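Local atomic coordinates of YfkN protein (Bacillus subtilis subsp. subtilis, PDB entry 3GVE), a protein that belongs to the calcineurin-like phosphoesterase family and carries a manganese and a magnesium ion side by side in one metal centre. Residues G166-V171 against I211-H216; P128-N133 against P145-E150; D243-G248 against I275-P280; I14-D19 against L58-G63. One frame throughout, in Å; residues are numbered along the deposited sequence.

Contact 1: residues G166-V171 against I211-H216; sequences GYIGFV and IIALAH. With MG (magnesium ion), chain D.
Y167 and I212 sit side by side on one face of a parallel strand pair, their side chains pointing the same way, with Y167 CE1 3.8 Å from I212 CD1. Strand 57-61 packs against this face, L58 and V60 meeting Y167 while L58 also meets I212 and V60 also meets L214. On the other face, with CG anti to the carbonyl carbon (chi1 -48°), F170 turns the edge of its ring to A213, whose CB lies near the ring plane, 4.1 Å from F170 CE2. I168 CG2 adds to this face, 4.2 Å from A213 CB, and helix 192-205 covers it with T199 over I168 and S195 and A196 over F170. Between the faces the backbones are drawn close: L214 N donates to I168 O at 2.7 Å, and G169 CA comes within 3.2 Å of L214 O.

The pairing slackens at the C-terminal end. The last bond, H216 N to F170 O, is bent to 145°, V171 CA stands 4.0 Å from H216 O, and that carbonyl is buried without a partner. Here the side chain of H216 leaves the sheet for the metal centre, its CG anti to the backbone N (chi1 -169°). NE2 binds the magnesium ion at 2.3 Å, and D64, N108 and H249 also coordinate this ion. ND1 is hydrogen-bonded to N62 O. With both ring nitrogens engaged, the rotation of the imidazole is fixed: an apolar, closely bonded strand pair delivers a firmly oriented metal ligand from its end.

Contact 2: residues P128-N133 against P145-E150; sequences PIVNAN and PYVINE
P145 meets N131 through a nearly straight CA-H...O contact, P145 CA lying 3.3 Å from N131 O with 170° at the hydrogen. A132 CB faces the carbonyl of the same proline, 3.6 Å from P145 O. Further along, V130 presses one branch on the backbone of Y146: CG1, anti to the carbonyl carbon (chi1 -67°), touches Y146 CA at 3.8 Å. V147 was modelled in two conformers; in the one considered its CG2 reaches P128 CG at 3.5 Å and its CG1 meets V130 CG1, the valine crossing both side chains obliquely, contacts that are less certain for that reason.

A second shell braces the bend at A132 and N133. N131 ND2 donates to N133 OD1 at 3.0 Å, 31° out of its own amide plane, while N131 OD1 accepts from V134 N. N133 ND2 in turn holds V171 O and Q190 O, and the backbone of A132 bonds to G169, which ties the bend to strand 160-170.

The two segments therefore meet by apolar and CH...O contacts rather than by conventional hydrogen bonds. P145 O is buried here without a polar partner, so within this contact the fit rests on shape, beside an asparagine-braced bend and a backbone bond between N131 and T144 just outside it.

Contact 3: residues D243-G248 against I275-P280; sequences DAIISG and IPVVMP
I246 and V278 meet through branches set by their torsions: chi2 of -51° turns I246 CD1 back, and V278 CG1 lies anti to the carbonyl carbon (chi1 -63°), which leaves CG2 between the backbone N and the carbonyl carbon. I246 CD1 and V278 CG2 come to 3.8 Å while the side chains lie side by side. On the opposite face, I245 CB touches V277 CG2 at 4.0 Å, and I245 CD1 lies equally far from I275 CG2, the two isoleucines crossing at a slant. The selenomethionine M279 is bent at its last torsion, which brings CE toward G248 O at 3.5 Å; its closer approach to S247 OG is doubtful, because S247 has two conformers. In the conformer considered, that hydroxyl is hydrogen-bonded to T217 O.

Backbone bonds hold the strands parallel, with I245 N on P276 O and V278 N on I245 O, ending in the short S247 N to V278 O bond of 2.8 Å. P276 has no N-H to offer; its CD instead sits 3.2 Å from D243 O.

Helix 232-238 covers the I245 and V277 face, and strand 286-297 packs on the A244, P276 and V278 face. A parallel strand pair buried in this way belongs to the layered alpha/beta core of the calcineurin-like fold, and here its strand 244-247 runs into the loop that brings H249 and H251 to the metals.

Contact 4: residues I14-D19 against L58-G63; sequences ILATTD and LLVDNG. With MN (manganese (II) ion), chain C.
The carboxylate of D61 joins two segments: T17 OG1 donates to the anti lone pair of D61 OD1 at 2.7 Å, while G63 N meets OD2 from above the carboxylate plane, 58° out of it, closing an Asx turn. The carboxylate of D19 is likewise met from above its plane, T18 OG1 donating to OD2. These groups gather at the C-terminal end of a parallel strand pair of the calcineurin-like fold, in which metal ligands sit at the C-terminal ends of strands, here as D19-x-H21 and G63-D64.

Within the pair, L15 N bonds L58 O almost straight at 175°, and A16 CB packs on V60 CG2 at 3.8 Å. T17 OG1 stands between its backbone N and carbonyl carbon (chi1 50°), where its side chain crosses that of D61 at about a right angle; Y101 OH is its second partner. T18 and N62 lie side by side, T18 OG1 3.3 Å from N62 CB, and N62 ND2 is hydrogen-bonded to A215 O.

Beyond the strands, D19 N donates to G63 O at 3.0 Å, and the backbone angles of G63 would jam a CB against the preceding carbonyl. D19 OD1 binds the manganese ion with H21, D64 and H251; water 1, 2.2 Å from the manganese ion, also binds the magnesium ion.

Contacts 1, 3 and 4 are buried parallel strand pairs, whereas contact 2 is only partly buried and lacks their regular bonding. Contacts 1 and 3 belong to one sheet, joined where strand 210-215 borders strand 244-247, and contact 2 adds strand 146-154 beyond strand 160-170. Contact 4 lies in a second sheet packed on this one, and N62 bridges the layers. Polar chemistry gathers at the strand ends: contacts 4 and 1 each supply a metal ligand, one to each ion, and share water 1. Contact 3 ends near the metals without binding them, and contact 2 stands about 14 Å from contact 4, centre to centre.

Contact 1: residues G166-V171 against I211-H216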
# COMPACT_ATOMS: atom_id res chain seq x y z
N GLY A 166 -28.69 -5.72 -16.50
CA GLY A 166 -27.65 -6.72 -16.60
C GLY A 166 -26.33 -6.27 -16.00
O GLY A 166 -25.99 -5.08 -16.13
N TYR A 167 -25.60 -7.17 -15.39
CA TYR A 167 -24.27 -6.86 -14.91
C TYR A 167 -23.31 -7.82 -15.58
O TYR A 167 -23.56 -9.01 -15.64
CB TYR A 167 -24.19 -7.05 -13.40
CG TYR A 167 -25.21 -6.26 -12.60
CD1 TYR A 167 -24.94 -4.97 -12.15
CD2 TYR A 167 -26.44 -6.82 -12.29
CE1 TYR A 167 -25.89 -4.26 -11.42
CE2 TYR A 167 -27.38 -6.12 -11.55
CZ TYR A 167 -27.10 -4.85 -11.12
OH TYR A 167 -28.04 -4.17 -10.38
N ILE A 168 -22.19 -7.28 -16.04
CA ILE A 168 -21.10 -8.07 -16.60
C ILE A 168 -19.81 -7.58 -15.96
O ILE A 168 -19.68 -6.41 -15.68
CB ILE A 168 -21.05 -7.95 -18.15
CG1 ILE A 168 -19.97 -8.87 -18.75
CG2 ILE A 168 -20.84 -6.48 -18.60
CD1 ILE A 168 -20.05 -9.01 -20.29
N GLY A 169 -18.87 -8.48 -15.74
CA GLY A 169 -17.61 -8.10 -15.10
C GLY A 169 -16.39 -8.59 -15.84
O GLY A 169 -16.44 -9.58 -16.53
N PHE A 170 -15.29 -7.87 -15.66
CA PHE A 170 -14.00 -8.15 -16.31
C PHE A 170 -12.83 -7.97 -15.35
O PHE A 170 -12.85 -7.10 -14.50
CB PHE A 170 -13.77 -7.22 -17.51
CG PHE A 170 -14.94 -7.14 -18.43
CD1 PHE A 170 -15.21 -8.15 -19.34
CD2 PHE A 170 -15.79 -6.07 -18.36
CE1 PHE A 170 -16.30 -8.07 -20.17
CE2 PHE A 170 -16.88 -5.98 -19.19
CZ PHE A 170 -17.14 -6.99 -20.10
N VAL A 171 -11.81 -8.80 -15.53
CA VAL A 171 -10.57 -8.72 -14.75
C VAL A 171 -9.37 -8.67 -15.72
O VAL A 171 -9.47 -9.12 -16.84
CB VAL A 171 -10.46 -9.92 -13.76
CG1 VAL A 171 -10.12 -11.21 -14.51
CG2 VAL A 171 -9.43 -9.65 -12.66
N ILE A 211 -27.20 -2.21 -19.36
CA ILE A 211 -26.05 -3.06 -19.09
C ILE A 211 -24.97 -2.28 -18.33
O ILE A 211 -24.51 -1.24 -18.79
CB ILE A 211 -25.46 -3.66 -20.41
CG1 ILE A 211 -26.43 -4.68 -21.03
CG2 ILE A 211 -24.10 -4.32 -20.14
CD1 ILE A 211 -26.00 -5.23 -22.37
N ILE A 212 -24.58 -2.82 -17.17
CA ILE A 212 -23.55 -2.16 -16.28
C ILE A 212 -22.34 -3.04 -16.30
O ILE A 212 -22.41 -4.25 -16.00
CB ILE A 212 -24.11 -2.01 -14.87
CG1 ILE A 212 -25.36 -1.09 -14.89
CG2 ILE A 212 -23.02 -1.38 -14.00
CD1 ILE A 212 -26.17 -1.15 -13.63
N ALA A 213 -21.21 -2.46 -16.71
CA ALA A 213 -19.95 -3.19 -16.69
C ALA A 213 -19.20 -2.94 -15.39
O ALA A 213 -18.89 -1.74 -15.11
CB ALA A 213 -19.07 -2.71 -17.88
N LEU A 214 -18.92 -4.00 -14.66
CA LEU A 214 -18.04 -3.95 -13.52
C LEU A 214 -16.64 -4.29 -14.06
O LEU A 214 -16.21 -5.42 -14.09
CB LEU A 214 -18.53 -4.91 -12.44
CG LEU A 214 -20.02 -4.73 -12.08
CD1 LEU A 214 -20.47 -5.73 -11.04
CD2 LEU A 214 -20.37 -3.32 -11.64
N ALA A 215 -15.98 -3.25 -14.55
CA ALA A 215 -14.73 -3.40 -15.26
C ALA A 215 -13.57 -3.17 -14.31
O ALA A 215 -13.20 -2.05 -14.04
CB ALA A 215 -14.68 -2.42 -16.42
N HIS A 216 -13.00 -4.27 -13.82
CA HIS A 216 -11.86 -4.15 -12.90
C HIS A 216 -10.61 -3.94 -13.74
O HIS A 216 -9.84 -4.84 -14.00
CB HIS A 216 -11.66 -5.32 -11.92
CG HIS A 216 -10.64 -4.99 -10.87
ND1 HIS A 216 -10.99 -4.34 -9.70
CD2 HIS A 216 -9.29 -5.07 -10.86
CE1 HIS A 216 -9.89 -4.08 -9.00
NE2 HIS A 216 -8.85 -4.52 -9.68
MG MG D . -6.59 -4.57 -9.17
O HOH W 1 -5.49 -2.65 -8.14

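Contact 2: residues P128-N133 against P145-E150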
# COMPACT_ATOMS: atom_id res chain seq x y z
N PRO A 128 -25.22 -11.59 -7.01
CA PRO A 128 -24.37 -12.21 -8.03
C PRO A 128 -22.99 -11.55 -8.10
O PRO A 128 -22.88 -10.33 -8.05
CB PRO A 128 -25.12 -11.93 -9.33
CG PRO A 128 -25.99 -10.74 -9.02
CD PRO A 128 -26.39 -10.92 -7.59
N ILE A 129 -21.96 -12.37 -8.23
CA ILE A 129 -20.60 -11.93 -8.49
C ILE A 129 -20.26 -12.46 -9.88
O ILE A 129 -20.24 -13.65 -10.11
CB ILE A 129 -19.65 -12.43 -7.38
CG1 ILE A 129 -20.02 -11.73 -6.07
CG2 ILE A 129 -18.21 -12.14 -7.74
CD1 ILE A 129 -19.28 -12.25 -4.83
N VAL A 130 -20.04 -11.55 -10.81
CA VAL A 130 -19.95 -11.91 -12.21
C VAL A 130 -18.55 -11.71 -12.75
O VAL A 130 -17.82 -10.83 -12.30
CB VAL A 130 -20.99 -11.12 -13.08
CG1 VAL A 130 -22.42 -11.56 -12.71
CG2 VAL A 130 -20.82 -9.60 -12.89
N ASN A 131 -18.19 -12.51 -13.73
CA ASN A 131 -16.97 -12.33 -14.50
C ASN A 131 -17.10 -13.07 -15.83
O ASN A 131 -17.46 -14.24 -15.82
CB ASN A 131 -15.74 -12.82 -13.74
CG ASN A 131 -14.53 -12.88 -14.65
OD1 ASN A 131 -14.32 -13.88 -15.32
ND2 ASN A 131 -13.77 -11.80 -14.71
N ALA A 132 -16.83 -12.39 -16.92
CA ALA A 132 -17.07 -12.94 -18.24
C ALA A 132 -15.82 -13.45 -18.92
O ALA A 132 -15.93 -14.24 -19.84
CB ALA A 132 -17.76 -11.89 -19.13
N ASN A 133 -14.65 -12.99 -18.50
CA ASN A 133 -13.43 -13.28 -19.27
C ASN A 133 -12.50 -14.39 -18.75
O ASN A 133 -11.69 -14.90 -19.50
CB ASN A 133 -12.67 -11.99 -19.66
CG ASN A 133 -12.02 -11.24 -18.47
OD1 ASN A 133 -12.55 -11.21 -17.37
ND2 ASN A 133 -10.89 -10.61 -18.74
N PRO A 145 -21.12 -15.49 -15.98
CA PRO A 145 -20.61 -14.43 -16.87
C PRO A 145 -21.35 -13.11 -16.78
O PRO A 145 -20.69 -12.03 -16.97
CB PRO A 145 -20.68 -15.05 -18.26
CG PRO A 145 -21.85 -15.96 -18.16
CD PRO A 145 -21.75 -16.59 -16.74
N TYR A 146 -22.62 -13.15 -16.47
CA TYR A 146 -23.44 -11.96 -16.35
C TYR A 146 -24.71 -12.42 -15.67
O TYR A 146 -24.94 -13.61 -15.57
CB TYR A 146 -23.73 -11.36 -17.74
CG TYR A 146 -24.64 -12.22 -18.59
CD1 TYR A 146 -26.01 -12.16 -18.45
CD2 TYR A 146 -24.13 -13.10 -19.53
CE1 TYR A 146 -26.86 -12.94 -19.22
CE2 TYR A 146 -24.98 -13.90 -20.30
CZ TYR A 146 -26.34 -13.80 -20.14
OH TYR A 146 -27.18 -14.59 -20.89
N VAL A 147 -25.48 -11.42 -15.24
CA VAL A 147 -26.84 -11.69 -14.67
C VAL A 147 -27.71 -10.59 -15.17
O VAL A 147 -27.25 -9.46 -15.41
CB VAL A 147 -26.81 -11.80 -13.14
CG1 VAL A 147 -25.96 -12.96 -12.67
CG2 VAL A 147 -26.46 -10.51 -12.53
N ILE A 148 -28.94 -10.89 -15.31
CA ILE A 148 -29.99 -9.94 -15.64
C ILE A 148 -31.12 -10.04 -14.62
O ILE A 148 -31.63 -11.11 -14.37
CB ILE A 148 -30.55 -10.18 -17.06
CG1 ILE A 148 -29.44 -10.03 -18.09
CG2 ILE A 148 -31.66 -9.21 -17.39
CD1 ILE A 148 -29.80 -10.60 -19.45
N ASN A 149 -31.48 -8.91 -14.02
CA ASN A 149 -32.55 -8.83 -13.02
C ASN A 149 -33.60 -7.88 -13.53
O ASN A 149 -33.30 -6.77 -13.93
CB ASN A 149 -32.03 -8.29 -11.69
CG ASN A 149 -30.94 -9.11 -11.10
OD1 ASN A 149 -30.98 -10.32 -11.17
ND2 ASN A 149 -29.95 -8.46 -10.51
N GLU A 150 -34.85 -8.32 -13.51
CA GLU A 150 -35.94 -7.44 -13.85
C GLU A 150 -36.28 -6.62 -12.61
O GLU A 150 -36.66 -7.15 -11.59
CB GLU A 150 -37.16 -8.22 -14.32
CG GLU A 150 -38.27 -7.31 -14.82
CD GLU A 150 -39.44 -8.07 -15.40
OE1 GLU A 150 -39.74 -7.87 -16.58
OE2 GLU A 150 -40.05 -8.86 -14.66

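Contact 3: residues D243-G248 against I275-P280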
# COMPACT_ATOMS: atom_id res chain seq x y z
N ASP A 243 -24.12 0.59 -21.03
CA ASP A 243 -24.72 1.85 -20.62
C ASP A 243 -24.00 2.59 -19.49
O ASP A 243 -24.22 3.77 -19.30
CB ASP A 243 -26.18 1.63 -20.23
CG ASP A 243 -26.97 1.03 -21.38
OD1 ASP A 243 -27.06 1.68 -22.44
OD2 ASP A 243 -27.44 -0.10 -21.24
N ALA A 244 -23.17 1.87 -18.73
CA ALA A 244 -22.44 2.45 -17.61
C ALA A 244 -21.24 1.58 -17.32
O ALA A 244 -21.33 0.38 -17.41
CB ALA A 244 -23.33 2.51 -16.39
N ILE A 245 -20.13 2.22 -16.95
CA ILE A 245 -18.89 1.51 -16.62
C ILE A 245 -18.37 1.94 -15.26
O ILE A 245 -18.15 3.11 -15.00
CB ILE A 245 -17.79 1.77 -17.68
CG1 ILE A 245 -18.26 1.29 -19.06
CG2 ILE A 245 -16.50 1.06 -17.28
CD1 ILE A 245 -17.36 1.79 -20.23
N ILE A 246 -18.16 0.95 -14.40
CA ILE A 246 -17.43 1.15 -13.16
C ILE A 246 -15.98 0.70 -13.44
O ILE A 246 -15.76 -0.39 -13.92
CB ILE A 246 -18.01 0.31 -12.00
CG1 ILE A 246 -19.55 0.43 -11.91
CG2 ILE A 246 -17.34 0.69 -10.68
CD1 ILE A 246 -20.07 1.85 -11.91
N SER A 247 -15.03 1.58 -13.12
CA SER A 247 -13.63 1.32 -13.37
C SER A 247 -12.94 1.31 -12.02
O SER A 247 -13.39 1.84 -11.05
CB SER A 247 -13.08 2.42 -14.28
OG SER A 247 -11.69 2.30 -14.52
N GLY A 248 -11.80 0.66 -12.01
CA GLY A 248 -10.95 0.55 -10.82
C GLY A 248 -9.51 0.21 -11.21
O GLY A 248 -9.02 0.69 -12.22
N ILE A 275 -20.49 7.39 -22.61
CA ILE A 275 -20.91 6.44 -21.58
C ILE A 275 -20.38 6.91 -20.24
O ILE A 275 -19.20 7.21 -20.14
CB ILE A 275 -20.33 5.05 -21.89
CG1 ILE A 275 -20.90 4.54 -23.22
CG2 ILE A 275 -20.63 4.05 -20.77
CD1 ILE A 275 -20.23 3.28 -23.75
N PRO A 276 -21.22 6.96 -19.20
CA PRO A 276 -20.71 7.39 -17.89
C PRO A 276 -19.75 6.35 -17.32
O PRO A 276 -19.99 5.14 -17.42
CB PRO A 276 -21.98 7.51 -17.04
CG PRO A 276 -22.97 6.63 -17.68
CD PRO A 276 -22.65 6.60 -19.15
N VAL A 277 -18.67 6.85 -16.74
CA VAL A 277 -17.62 6.04 -16.15
C VAL A 277 -17.24 6.67 -14.82
O VAL A 277 -17.11 7.87 -14.72
CB VAL A 277 -16.36 6.06 -17.03
CG1 VAL A 277 -15.22 5.25 -16.38
CG2 VAL A 277 -16.68 5.53 -18.43
N VAL A 278 -17.06 5.84 -13.81
CA VAL A 278 -16.55 6.33 -12.53
C VAL A 278 -15.43 5.42 -12.03
O VAL A 278 -15.46 4.22 -12.23
CB VAL A 278 -17.68 6.46 -11.46
CG1 VAL A 278 -18.72 7.50 -11.93
CG2 VAL A 278 -18.34 5.11 -11.15
N MSE A 279 -14.47 6.04 -11.36
CA MSE A 279 -13.38 5.32 -10.70
C MSE A 279 -13.18 5.97 -9.34
O MSE A 279 -12.54 7.01 -9.21
CB MSE A 279 -12.08 5.37 -11.50
CG MSE A 279 -10.92 4.65 -10.80
SE MSE A 279 -9.20 4.97 -11.64
CE MSE A 279 -9.48 4.00 -13.28
N PRO A 280 -13.76 5.35 -8.32
CA PRO A 280 -13.76 5.96 -6.99
C PRO A 280 -12.58 5.56 -6.11
O PRO A 280 -12.74 5.02 -5.04
CB PRO A 280 -15.09 5.48 -6.40
CG PRO A 280 -15.30 4.15 -7.02
CD PRO A 280 -14.79 4.30 -8.44

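Contact 4: residues I14-D19 against L58-G63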
# COMPACT_ATOMS: atom_id res chain seq x y z
N ILE A 14 -26.67 4.49 -9.89
CA ILE A 14 -25.82 3.35 -9.59
C ILE A 14 -24.72 3.84 -8.67
O ILE A 14 -23.99 4.75 -9.02
CB ILE A 14 -25.18 2.78 -10.88
CG1 ILE A 14 -26.24 2.37 -11.90
CG2 ILE A 14 -24.28 1.59 -10.55
CD1 ILE A 14 -25.73 2.38 -13.31
N LEU A 15 -24.61 3.23 -7.50
CA LEU A 15 -23.54 3.55 -6.54
C LEU A 15 -22.49 2.45 -6.60
O LEU A 15 -22.85 1.30 -6.71
CB LEU A 15 -24.12 3.64 -5.14
CG LEU A 15 -25.36 4.53 -4.97
CD1 LEU A 15 -25.78 4.52 -3.50
CD2 LEU A 15 -25.10 5.95 -5.45
N ALA A 16 -21.21 2.81 -6.52
CA ALA A 16 -20.13 1.84 -6.75
C ALA A 16 -18.94 1.99 -5.83
O ALA A 16 -18.45 3.11 -5.61
CB ALA A 16 -19.64 1.93 -8.20
N THR A 17 -18.47 0.85 -5.32
CA THR A 17 -17.16 0.84 -4.60
C THR A 17 -16.16 0.08 -5.43
O THR A 17 -16.54 -0.75 -6.34
CB THR A 17 -17.32 0.21 -3.21
OG1 THR A 17 -18.00 -1.07 -3.33
CG2 THR A 17 -18.12 1.11 -2.31
N THR A 18 -14.89 0.36 -5.23
CA THR A 18 -13.83 -0.39 -5.88
C THR A 18 -12.58 -0.42 -5.03
O THR A 18 -12.31 0.50 -4.28
CB THR A 18 -13.48 0.19 -7.30
OG1 THR A 18 -12.74 -0.78 -8.06
CG2 THR A 18 -12.68 1.50 -7.19
N ASP A 19 -11.80 -1.48 -5.18
CA ASP A 19 -10.49 -1.57 -4.55
C ASP A 19 -10.54 -1.29 -3.04
O ASP A 19 -9.68 -0.66 -2.47
CB ASP A 19 -9.46 -0.69 -5.28
CG ASP A 19 -9.18 -1.18 -6.69
OD1 ASP A 19 -8.25 -1.99 -6.86
OD2 ASP A 19 -9.90 -0.75 -7.62
N LEU A 58 -29.12 1.29 -7.34
CA LEU A 58 -28.39 0.04 -7.31
C LEU A 58 -27.04 0.28 -6.66
O LEU A 58 -26.53 1.38 -6.72
CB LEU A 58 -28.19 -0.46 -8.74
CG LEU A 58 -29.48 -0.64 -9.54
CD1 LEU A 58 -29.11 -0.93 -10.98
CD2 LEU A 58 -30.34 -1.77 -8.93
N LEU A 59 -26.48 -0.77 -6.07
CA LEU A 59 -25.19 -0.71 -5.39
C LEU A 59 -24.31 -1.88 -5.85
O LEU A 59 -24.68 -3.03 -5.76
CB LEU A 59 -25.41 -0.74 -3.87
CG LEU A 59 -24.15 -0.88 -3.00
CD1 LEU A 59 -23.23 0.34 -3.15
CD2 LEU A 59 -24.57 -1.05 -1.54
N VAL A 60 -23.14 -1.55 -6.36
CA VAL A 60 -22.23 -2.55 -6.93
C VAL A 60 -20.81 -2.38 -6.42
O VAL A 60 -20.38 -1.29 -6.09
CB VAL A 60 -22.23 -2.50 -8.48
CG1 VAL A 60 -23.66 -2.71 -9.01
CG2 VAL A 60 -21.67 -1.18 -9.00
N ASP A 61 -20.10 -3.48 -6.35
CA ASP A 61 -18.67 -3.45 -6.04
C ASP A 61 -17.85 -3.90 -7.24
O ASP A 61 -18.26 -4.80 -7.96
CB ASP A 61 -18.33 -4.35 -4.86
CG ASP A 61 -16.88 -4.23 -4.46
OD1 ASP A 61 -16.49 -3.19 -3.91
OD2 ASP A 61 -16.13 -5.15 -4.75
N ASN A 62 -16.69 -3.28 -7.41
CA ASN A 62 -15.86 -3.53 -8.58
C ASN A 62 -14.61 -4.40 -8.39
O ASN A 62 -13.77 -4.45 -9.26
CB ASN A 62 -15.46 -2.20 -9.22
CG ASN A 62 -15.24 -2.31 -10.72
OD1 ASN A 62 -15.98 -2.99 -11.42
ND2 ASN A 62 -14.21 -1.61 -11.23
N GLY A 63 -14.53 -5.11 -7.26
CA GLY A 63 -13.44 -6.05 -7.04
C GLY A 63 -12.23 -5.48 -6.31
O GLY A 63 -12.22 -4.33 -5.92
MN MN C . -6.35 -2.69 -6.11
O HOH W 1 -5.49 -2.65 -8.14
O HOH W 2 -4.27 -3.46 -5.80